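Local coordinates for SA2223 protein (Staphylococcus aureus, PDB 5KAU) that binds the cationic dye rhodamine 6G in a pocket of its effector-binding fold and is probably a sensor or carrier of small, chemically varied compounds, at residues G52-I57 with P132-Y137. Numbering follows the deposited sequence.
Sequences GDLAGI and PFFELY. With RHQ (rhodamine 6g), chain B.
Where the loop after helix 42-49 runs into the antiparallel sheet beside the rhodamine pocket, the first residue of strand 57-63, I57, pairs with strand 133-137. I57 and Y137 form a hydrogen-bonded pair: I57 N donates to Y137 O at 2.8 Å, and Y137 N returns the bond to I57 O at the same length. Just before the pair, G56 CA lies 3.1 Å from Y137 O; glycine, with no side chain and a phi of 124°, lets the chain pass this close.

One side of the strand is greasy. L54 reaches F134 from the opposite direction, CD1 meeting CZ obliquely at 4.1 Å, while the F134 ring also stacks on W152. With CG anti to its backbone N (chi1 -178°), L136 brings CD1 to 3.8 Å from A55 O, a buried carbonyl for which the model offers no polar partner.

I57, E135 and Y137 face the dye. I57 O sits at the Y137 ring edge, in its plane, while RHQ C6 lies above one face near the rim, the xanthene steeply tilted to the ring; Y137 CB comes closer, 3.5 Å from RHQ C24. Y137 OH donates to E135 OE1 (2.7 Å), meeting it from above the carboxylate plane, 41° out of it. OE1 also bonds Y71 and lies 3.3 Å from RHQ C22 on an ethylamino arm. Two tyrosine hydroxyls thus hold OE1, and the carboxylate's charge would favour a cationic dye. An acidic residue among aromatic rings is consistent with a multidrug-binding pocket, as in related GyrI-like effector-binding domains such as that of BmrR.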
loop_
_atom_site.group_PDB
_atom_site.type_symbol
_atom_site.label_atom_id
_atom_site.label_comp_id
_atom_site.label_asym_id
_atom_site.label_seq_id
_atom_site.Cartn_x
_atom_site.Cartn_y
_atom_site.Cartn_z
ATOM N N GLY A 52 10.802 11.623 -0.030
ATOM C CA GLY A 52 10.967 11.313 -1.440
ATOM C C GLY A 52 11.298 9.888 -1.897
ATOM O O GLY A 52 11.254 9.642 -3.105
ATOM N N ASP A 53 11.581 8.955 -0.980
ATOM C CA ASP A 53 11.970 7.585 -1.387
ATOM C C ASP A 53 10.949 6.955 -2.279
ATOM O O ASP A 53 11.297 6.341 -3.263
ATOM C CB ASP A 53 12.210 6.708 -0.168
ATOM C CG ASP A 53 13.466 7.112 0.588
ATOM O OD1 ASP A 53 14.246 7.869 -0.006
ATOM O OD2 ASP A 53 13.647 6.703 1.765
ATOM N N LEU A 54 9.691 7.078 -1.901
ATOM C CA LEU A 54 8.550 6.864 -2.771
ATOM C C LEU A 54 7.683 8.151 -2.886
ATOM O O LEU A 54 7.334 8.782 -1.865
ATOM C CB LEU A 54 7.671 5.730 -2.233
ATOM C CG LEU A 54 8.154 4.298 -2.264
ATOM C CD1 LEU A 54 7.305 3.376 -1.378
ATOM C CD2 LEU A 54 8.154 3.872 -3.758
ATOM N N ALA A 55 7.303 8.525 -4.103
ATOM C CA ALA A 55 6.583 9.774 -4.311
ATOM C C ALA A 55 5.123 9.506 -4.031
ATOM O O ALA A 55 4.520 8.745 -4.739
ATOM C CB ALA A 55 6.769 10.282 -5.699
ATOM N N GLY A 56 4.570 10.072 -2.975
ATOM C CA GLY A 56 3.151 9.891 -2.687
ATOM C C GLY A 56 2.888 9.328 -1.301
ATOM O O GLY A 56 3.792 9.181 -0.485
ATOM N N ILE A 57 1.621 9.078 -1.032
ATOM C CA ILE A 57 1.198 8.555 0.233
ATOM C C ILE A 57 0.872 7.077 0.049
ATOM O O ILE A 57 0.202 6.704 -0.919
ATOM C CB ILE A 57 -0.031 9.290 0.753
ATOM C CG1 ILE A 57 0.252 10.770 0.793
ATOM C CG2 ILE A 57 -0.352 8.760 2.155
ATOM C CD1 ILE A 57 -0.985 11.596 0.992
ATOM N N PRO A 132 3.736 -6.803 3.705
ATOM C CA PRO A 132 2.697 -5.814 3.430
ATOM C C PRO A 132 2.529 -5.621 1.917
ATOM O O PRO A 132 3.523 -5.645 1.197
ATOM C CB PRO A 132 3.258 -4.501 4.057
ATOM C CG PRO A 132 4.271 -5.046 5.119
ATOM C CD PRO A 132 4.852 -6.249 4.501
ATOM N N PHE A 133 1.319 -5.282 1.464
ATOM C CA PHE A 133 1.202 -4.771 0.092
ATOM C C PHE A 133 0.573 -3.437 0.222
ATOM O O PHE A 133 -0.014 -3.154 1.260
ATOM C CB PHE A 133 0.388 -5.666 -0.830
ATOM C CG PHE A 133 -1.058 -5.868 -0.399
ATOM C CD1 PHE A 133 -2.039 -5.040 -0.849
ATOM C CD2 PHE A 133 -1.429 -6.937 0.416
ATOM C CE1 PHE A 133 -3.381 -5.230 -0.452
ATOM C CE2 PHE A 133 -2.793 -7.117 0.798
ATOM C CZ PHE A 133 -3.732 -6.265 0.332
ATOM N N PHE A 134 0.669 -2.598 -0.786
ATOM C CA PHE A 134 0.179 -1.242 -0.626
ATOM C C PHE A 134 -0.299 -0.556 -1.909
ATOM O O PHE A 134 0.117 -0.898 -3.045
ATOM C CB PHE A 134 1.241 -0.389 0.030
ATOM C CG PHE A 134 2.556 -0.260 -0.735
ATOM C CD1 PHE A 134 2.760 0.789 -1.683
ATOM C CD2 PHE A 134 3.613 -1.056 -0.450
ATOM C CE1 PHE A 134 3.934 0.972 -2.295
ATOM C CE2 PHE A 134 4.804 -0.896 -1.139
ATOM C CZ PHE A 134 4.954 0.110 -2.051
ATOM N N GLU A 135 -1.170 0.428 -1.659
ATOM C CA GLU A 135 -1.607 1.473 -2.605
ATOM C C GLU A 135 -0.649 2.600 -2.500
ATOM O O GLU A 135 -0.314 3.025 -1.355
ATOM C CB GLU A 135 -3.039 1.924 -2.245
ATOM C CG GLU A 135 -3.993 0.774 -2.171
ATOM C CD GLU A 135 -5.016 0.878 -1.053
ATOM O OE1 GLU A 135 -5.353 1.999 -0.615
ATOM O OE2 GLU A 135 -5.511 -0.229 -0.667
ATOM N N LEU A 136 -0.265 3.160 -3.656
ATOM C CA LEU A 136 0.620 4.336 -3.669
ATOM C C LEU A 136 -0.094 5.449 -4.392
ATOM O O LEU A 136 -0.403 5.301 -5.526
ATOM C CB LEU A 136 1.989 4.056 -4.295
ATOM C CG LEU A 136 2.992 5.216 -4.315
ATOM C CD1 LEU A 136 3.418 5.591 -2.952
ATOM C CD2 LEU A 136 4.195 4.803 -5.041
ATOM N N TYR A 137 -0.311 6.559 -3.698
ATOM C CA TYR A 137 -1.091 7.705 -4.196
ATOM C C TYR A 137 -0.199 8.853 -4.367
ATOM O O TYR A 137 0.121 9.550 -3.396
ATOM C CB TYR A 137 -2.216 8.145 -3.244
ATOM C CG TYR A 137 -3.242 7.051 -2.972
ATOM C CD1 TYR A 137 -4.387 6.918 -3.744
ATOM C CD2 TYR A 137 -3.025 6.138 -1.950
ATOM C CE1 TYR A 137 -5.291 5.892 -3.487
ATOM C CE2 TYR A 137 -3.909 5.101 -1.710
ATOM C CZ TYR A 137 -5.068 5.010 -2.478
ATOM O OH TYR A 137 -5.961 4.007 -2.292
HETATM C C1 RHQ B . -8.067 7.879 -0.515
HETATM C C2 RHQ B . -9.269 8.498 -0.186
HETATM C C3 RHQ B . -9.292 9.922 -0.244
HETATM C C4 RHQ B . -8.201 10.651 -0.601
HETATM C C5 RHQ B . -6.979 9.982 -0.937
HETATM C C6 RHQ B . -6.931 8.583 -0.874
HETATM O O1 RHQ B . -7.967 6.527 -0.489
HETATM C C7 RHQ B . -9.039 5.747 -0.153
HETATM C C8 RHQ B . -10.267 6.327 0.195
HETATM C C9 RHQ B . -10.371 7.712 0.141
HETATM C C10 RHQ B . -8.832 4.386 -0.168
HETATM C C11 RHQ B . -9.885 3.536 0.189
HETATM C C12 RHQ B . -11.155 4.105 0.555
HETATM C C13 RHQ B . -11.330 5.450 0.551
HETATM N N1 RHQ B . -9.732 2.188 0.204
HETATM C C14 RHQ B . -11.596 8.317 0.577
HETATM C C15 RHQ B . -11.703 8.133 1.949
HETATM C C16 RHQ B . -12.762 8.638 2.654
HETATM C C17 RHQ B . -13.681 9.365 1.955
HETATM C C18 RHQ B . -13.572 9.586 0.566
HETATM C C19 RHQ B . -12.512 9.078 -0.176
HETATM C C20 RHQ B . -12.292 3.226 0.924
HETATM C C21 RHQ B . -8.295 12.144 -0.685
HETATM C C22 RHQ B . -8.568 1.482 -0.342
HETATM C C23 RHQ B . -8.546 1.520 -1.863
HETATM N N2 RHQ B . -5.896 10.753 -1.260
HETATM C C24 RHQ B . -4.603 10.245 -1.736
HETATM C C25 RHQ B . -3.674 11.394 -2.100
HETATM C C26 RHQ B . -12.169 9.662 -1.491
HETATM O O27 RHQ B . -11.330 8.914 -2.221
HETATM O O2 RHQ B . -12.110 10.867 -1.704
HETATM C C28 RHQ B . -12.577 11.180 -2.992
HETATM C C29 RHQ B . -12.970 12.643 -3.015
#